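Local coordinates for protein FimX (Pseudomonas aeruginosa PAO1, PDB 3HV8) that carries an EAL domain, a fold built round a mixed beta-sheet wrapped by helices, and holds C2E in a pocket of that domain, at residues E64-P67 with A68-L71; A77-A80 with E81-D84. All blocks are in the same frame, centred on the assembly; numbering follows the deposited sequence.

Interaction 1 of 2, residues E64-P67 with A68-L71; sequences EVPP and AEFL. With C2E (9,9'-[(2R,3R,3aS,5S,7aR,9R,10R,10aS,12S,14aR)-3,5,10,12-tetrahydroxy-5,12-dioxidooctahydro-2H,7H-difuro[3,2-d:3',2'-j][1,3,7,9,2,8]tetraoxadiphosphacyclododecine-2,9-diyl]bis(2-amino-1,9-dihydro-6H-purin-6-one)), chain B.
Pro67 is central to this local contact, with Glu69 against Pro66 as the second pair, in a tight turn of the EAL domain that leads from strand 64-65 into helix 71-76. The carbonyl of Pro67 closes the turn just before that helix. Its oxygen takes two backbone N-H groups at once. Leu71 N lies 2.9 Å from Pro67 O, in the carbonyl plane and nearly straight at 172°. Phe70 N also donates to Pro67 O, at 3.1 Å, but from well above that plane. One residue earlier, Glu69 N donates to Pro66 O at 3.0 Å. Three bonds therefore fold residues 66 to 71 into one compact turn, with Phe70 at the N-cap position.

Glu69 reaches back over the strand end. Its chain is extended beyond CG (chi2 -180°), which carries the carboxylate to Val65 and Pro66. OE1 meets Val65 CG1 at 3.3 Å, and the two side chains cross at about a right angle. OE2 rests against CD and CG of Pro66. These are contacts with carbon atoms, not polar pairs.

Phe70 brings its ring back against the carbonyls of Val65 to Pro67. Its chi1 of 70° brings CD2 and CE2 to the oxygens of Pro66 and Val65. Val65 O lies at the ring edge, 3.4 Å from Phe70 CE2, and Pro67 O lies over one face, offset toward the rim. Leu55 and Leu57 of strand 49-58 and Val20 and Leu24 of helix 20-30 also touch this side chain.

Pro67 and Leu71 belong to the C2E pocket. Pro67 CB packs on Leu71 CD1 at 3.6 Å, so the two form one apolar patch facing the ligand. Pro67 CB comes within 3.3 Å of C2E O4A, and Leu71 CD1 lies 3.4 Å from C2E N31.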
loop_
_atom_site.group_PDB
_atom_site.type_symbol
_atom_site.label_atom_id
_atom_site.label_comp_id
_atom_site.label_asym_id
_atom_site.label_seq_id
_atom_site.Cartn_x
_atom_site.Cartn_y
_atom_site.Cartn_z
ATOM N N GLU A 64 -9.492 0.642 -18.501
ATOM C CA GLU A 64 -8.731 0.282 -17.305
ATOM C C GLU A 64 -8.754 -1.223 -17.096
ATOM O O GLU A 64 -9.820 -1.842 -17.054
ATOM C CB GLU A 64 -9.270 1.000 -16.068
ATOM C CG GLU A 64 -8.980 2.476 -16.061
ATOM C CD GLU A 64 -9.646 3.211 -14.914
ATOM O OE1 GLU A 64 -9.515 4.449 -14.857
ATOM O OE2 GLU A 64 -10.297 2.561 -14.063
ATOM N N VAL A 65 -7.565 -1.801 -16.984
ATOM C CA VAL A 65 -7.381 -3.226 -16.737
ATOM C C VAL A 65 -6.736 -3.382 -15.364
ATOM O O VAL A 65 -5.725 -2.748 -15.068
ATOM C CB VAL A 65 -6.466 -3.853 -17.795
ATOM C CG1 VAL A 65 -6.285 -5.349 -17.563
ATOM C CG2 VAL A 65 -7.011 -3.572 -19.193
ATOM N N PRO A 66 -7.325 -4.227 -14.512
ATOM C CA PRO A 66 -6.860 -4.396 -13.130
ATOM C C PRO A 66 -5.592 -5.223 -13.017
ATOM O O PRO A 66 -5.304 -6.043 -13.899
ATOM C CB PRO A 66 -8.013 -5.153 -12.466
ATOM C CG PRO A 66 -8.667 -5.896 -13.561
ATOM C CD PRO A 66 -8.460 -5.111 -14.834
ATOM N N PRO A 67 -4.836 -5.017 -11.926
ATOM C CA PRO A 67 -3.563 -5.706 -11.662
ATOM C C PRO A 67 -3.651 -7.220 -11.789
ATOM O O PRO A 67 -2.685 -7.859 -12.223
ATOM C CB PRO A 67 -3.261 -5.332 -10.213
ATOM C CG PRO A 67 -3.908 -3.986 -10.049
ATOM C CD PRO A 67 -5.129 -3.986 -10.910
ATOM N N ALA A 68 -4.794 -7.780 -11.421
ATOM C CA ALA A 68 -5.003 -9.220 -11.511
ATOM C C ALA A 68 -4.669 -9.777 -12.896
ATOM O O ALA A 68 -4.184 -10.902 -13.007
ATOM C CB ALA A 68 -6.440 -9.545 -11.173
ATOM N N GLU A 69 -4.916 -8.984 -13.940
ATOM C CA GLU A 69 -4.745 -9.456 -15.315
ATOM C C GLU A 69 -3.351 -9.258 -15.909
ATOM O O GLU A 69 -3.084 -9.721 -17.029
ATOM C CB GLU A 69 -5.784 -8.808 -16.224
ATOM C CG GLU A 69 -7.212 -9.004 -15.747
ATOM C CD GLU A 69 -8.238 -8.356 -16.662
ATOM O OE1 GLU A 69 -7.962 -8.224 -17.873
ATOM O OE2 GLU A 69 -9.325 -7.986 -16.170
ATOM N N PHE A 70 -2.448 -8.590 -15.198
ATOM C CA PHE A 70 -1.126 -8.341 -15.779
ATOM C C PHE A 70 0.082 -8.390 -14.850
ATOM O O PHE A 70 1.180 -8.626 -15.320
ATOM C CB PHE A 70 -1.116 -7.016 -16.573
ATOM C CG PHE A 70 -1.224 -5.783 -15.714
ATOM C CD1 PHE A 70 -0.095 -5.198 -15.172
ATOM C CD2 PHE A 70 -2.468 -5.207 -15.457
ATOM C CE1 PHE A 70 -0.199 -4.054 -14.376
ATOM C CE2 PHE A 70 -2.578 -4.062 -14.673
ATOM C CZ PHE A 70 -1.445 -3.491 -14.131
ATOM N N LEU A 71 -0.083 -8.150 -13.543
ATOM C CA LEU A 71 1.090 -8.089 -12.661
ATOM C C LEU A 71 1.853 -9.402 -12.571
ATOM O O LEU A 71 3.099 -9.412 -12.559
ATOM C CB LEU A 71 0.728 -7.596 -11.248
ATOM C CG LEU A 71 0.504 -6.096 -11.093
ATOM C CD1 LEU A 71 0.243 -5.795 -9.618
ATOM C CD2 LEU A 71 1.718 -5.327 -11.595
HETATM P P1 C2E B . -4.594 -5.007 -2.372
HETATM O O2P C2E B . -4.033 -4.954 -0.877
HETATM O O1P C2E B . -5.551 -6.130 -2.418
HETATM O "O5'" C2E B . -5.470 -3.745 -2.796
HETATM C "C5'" C2E B . -6.846 -3.717 -2.369
HETATM C "C4'" C2E B . -7.838 -4.215 -3.442
HETATM O "O4'" C2E B . -9.184 -4.071 -2.928
HETATM C "C3'" C2E B . -7.732 -3.223 -4.593
HETATM O "O3'" C2E B . -7.889 -3.922 -5.837
HETATM C "C2'" C2E B . -8.864 -2.203 -4.324
HETATM O "O2'" C2E B . -9.383 -1.608 -5.499
HETATM C "C1'" C2E B . -9.912 -3.106 -3.673
HETATM N N9 C2E B . -10.835 -2.425 -2.778
HETATM C C8 C2E B . -10.681 -1.185 -2.205
HETATM N N7 C2E B . -11.631 -0.988 -1.320
HETATM C C5 C2E B . -12.445 -2.084 -1.304
HETATM C C6 C2E B . -13.607 -2.424 -0.575
HETATM O O6 C2E B . -14.087 -1.697 0.298
HETATM N N1 C2E B . -14.164 -3.612 -0.850
HETATM C C2 C2E B . -13.646 -4.453 -1.785
HETATM N N2 C2E B . -14.271 -5.654 -2.007
HETATM N N3 C2E B . -12.568 -4.151 -2.469
HETATM C C4 C2E B . -11.953 -2.989 -2.243
HETATM P P11 C2E B . -6.855 -3.555 -7.014
HETATM O O21 C2E B . -7.271 -4.382 -8.286
HETATM O O11 C2E B . -6.767 -2.093 -7.209
HETATM O O5A C2E B . -5.446 -4.030 -6.462
HETATM C C5A C2E B . -5.242 -5.423 -6.187
HETATM C C4A C2E B . -3.782 -5.691 -5.829
HETATM O O4A C2E B . -2.949 -5.325 -6.940
HETATM C C3A C2E B . -3.250 -4.871 -4.653
HETATM O O3A C2E B . -3.491 -5.491 -3.396
HETATM C C2A C2E B . -1.745 -4.937 -4.919
HETATM O O2A C2E B . -1.229 -6.228 -4.550
HETATM C C1A C2E B . -1.700 -4.881 -6.451
HETATM N N91 C2E B . -1.498 -3.498 -6.864
HETATM C C81 C2E B . -2.435 -2.538 -7.123
HETATM N N71 C2E B . -1.820 -1.441 -7.468
HETATM C C51 C2E B . -0.472 -1.661 -7.516
HETATM C C61 C2E B . 0.666 -0.898 -7.848
HETATM O O61 C2E B . 0.621 0.312 -8.101
HETATM N N11 C2E B . 1.858 -1.547 -7.772
HETATM C C21 C2E B . 1.972 -2.861 -7.406
HETATM N N21 C2E B . 3.213 -3.424 -7.314
HETATM N N31 C2E B . 0.930 -3.574 -7.070
HETATM C C41 C2E B . -0.275 -2.997 -7.139
#

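Interaction 2 of 2, residues A77-A80 with E81-D84; sequences AGLA and EKID
Glu81 bends back toward Gly78 and Ala80. Its CB lies by the carbonyl carbon of Ala80. CG lies beside the backbone N, which turns the chain back along the helix, and a bend at chi2 (93°) then swings the carboxylate over the helix start. OE1 is the carboxylate oxygen that does the touching. It stops 3.8 Å from Gly78 O, and two waters bridge them from beside. Water 1 donates to Glu81 OE1 at 2.9 Å and to Gly78 O at 2.7 Å, and accepts from Lys82 N. Water 2 donates to the same two oxygens. Water 5 donates to Glu81 OE1 and accepts from Ala80 N at 3.0 Å.

Gly78, with positive phi (78°), closes helix 71-76 in a Schellman motif, and helix 80-96 starts almost at once. Its first turn is tied by Ile83 N to Leu79 O at 3.0 Å and by Asp84 N to Ala80 O, also at 3.0 Å.

Beside this, Leu79 CD2 touches Lys82 CE, while Leu79 also packs on Leu24 and Gln25 of helix 20-30. Asp84 OD2 is hydrogen-bonded to Ser112 OG and Ser115 OG. Asp84 OD1 binds C2E N21 and takes a weak bond from water 4, which also donates to Ala80 O at 2.9 Å.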
loop_
_atom_site.group_PDB
_atom_site.type_symbol
_atom_site.label_atom_id
_atom_site.label_comp_id
_atom_site.label_asym_id
_atom_site.label_seq_id
_atom_site.Cartn_x
_atom_site.Cartn_y
_atom_site.Cartn_z
ATOM N N ALA A 77 7.935 -12.096 -16.772
ATOM C CA ALA A 77 8.616 -11.576 -17.960
ATOM C C ALA A 77 9.698 -10.553 -17.638
ATOM O O ALA A 77 10.257 -9.941 -18.547
ATOM C CB ALA A 77 7.606 -10.939 -18.938
ATOM N N GLY A 78 9.978 -10.329 -16.355
ATOM C CA GLY A 78 11.053 -9.430 -15.979
ATOM C C GLY A 78 10.709 -7.950 -16.072
ATOM O O GLY A 78 11.604 -7.117 -16.205
ATOM N N LEU A 79 9.423 -7.630 -15.988
ATOM C CA LEU A 79 8.942 -6.251 -16.113
ATOM C C LEU A 79 8.450 -5.642 -14.796
ATOM O O LEU A 79 8.030 -4.482 -14.781
ATOM C CB LEU A 79 7.805 -6.185 -17.135
ATOM C CG LEU A 79 8.175 -6.609 -18.566
ATOM C CD1 LEU A 79 6.944 -6.531 -19.478
ATOM C CD2 LEU A 79 9.337 -5.773 -19.119
ATOM N N ALA A 80 8.485 -6.407 -13.700
ATOM C CA ALA A 80 7.847 -5.937 -12.466
ATOM C C ALA A 80 8.566 -4.739 -11.848
ATOM O O ALA A 80 7.921 -3.819 -11.336
ATOM C CB ALA A 80 7.707 -7.085 -11.439
ATOM N N GLU A 81 9.895 -4.737 -11.902
ATOM C CA GLU A 81 10.647 -3.612 -11.375
ATOM C C GLU A 81 10.353 -2.346 -12.162
ATOM O O GLU A 81 10.142 -1.279 -11.588
ATOM C CB GLU A 81 12.147 -3.901 -11.393
ATOM C CG GLU A 81 12.571 -5.128 -10.571
ATOM C CD GLU A 81 12.640 -6.411 -11.391
ATOM O OE1 GLU A 81 11.950 -6.516 -12.427
ATOM O OE2 GLU A 81 13.395 -7.324 -10.989
ATOM N N LYS A 82 10.313 -2.465 -13.488
ATOM C CA LYS A 82 9.997 -1.314 -14.337
ATOM C C LYS A 82 8.603 -0.756 -14.067
ATOM O O LYS A 82 8.405 0.452 -14.054
ATOM C CB LYS A 82 10.131 -1.673 -15.822
ATOM C CG LYS A 82 11.540 -1.534 -16.356
ATOM C CD LYS A 82 11.552 -1.576 -17.876
ATOM C CE LYS A 82 12.220 -2.837 -18.380
ATOM N NZ LYS A 82 13.666 -2.827 -18.027
ATOM N N ILE A 83 7.617 -1.625 -13.866
ATOM C CA ILE A 83 6.287 -1.154 -13.510
ATOM C C ILE A 83 6.308 -0.400 -12.181
ATOM O O ILE A 83 5.738 0.691 -12.064
ATOM C CB ILE A 83 5.274 -2.327 -13.455
ATOM C CG1 ILE A 83 4.986 -2.828 -14.876
ATOM C CG2 ILE A 83 4.006 -1.910 -12.727
ATOM C CD1 ILE A 83 4.109 -4.076 -14.927
ATOM N N ASP A 84 6.992 -0.955 -11.187
ATOM C CA ASP A 84 7.094 -0.272 -9.903
ATOM C C ASP A 84 7.785 1.095 -10.041
ATOM O O ASP A 84 7.351 2.065 -9.427
ATOM C CB ASP A 84 7.832 -1.143 -8.870
ATOM C CG ASP A 84 6.973 -2.278 -8.323
ATOM O OD1 ASP A 84 5.732 -2.272 -8.512
ATOM O OD2 ASP A 84 7.562 -3.180 -7.702
HETATM O O HOH W 1 11.723 -4.773 -14.795
HETATM O O HOH W 2 13.946 -7.900 -14.292
HETATM O O HOH W 3 13.130 -5.946 -18.451
HETATM O O HOH W 4 5.311 -4.627 -10.374
HETATM O O HOH W 5 10.119 -8.775 -12.935
#

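How the interactions relate
Interaction 1 opens helix 71-76, and interaction 2 follows its end and begins helix 80-96. Their centres are 13 Å apart, on the same side of the chain's centre. They touch lightly, with Leu71 CD2 packed 4.3 Å from Ile83 CG2. Both reach the same guanine base of C2E. Residues 64-71 give it an apolar wall, since Leu71 lies against the ring at N31. Residues 77-84 give it a polar partner, Asp84 OD1, 3.0 Å from C2E N21. Other hydrogen bonds to the ligand come from Gln38, Leu55, Arg56, Glu231 and Tyr250. The short helix 71-76 links the residue over the face of this base to the one at its amino group.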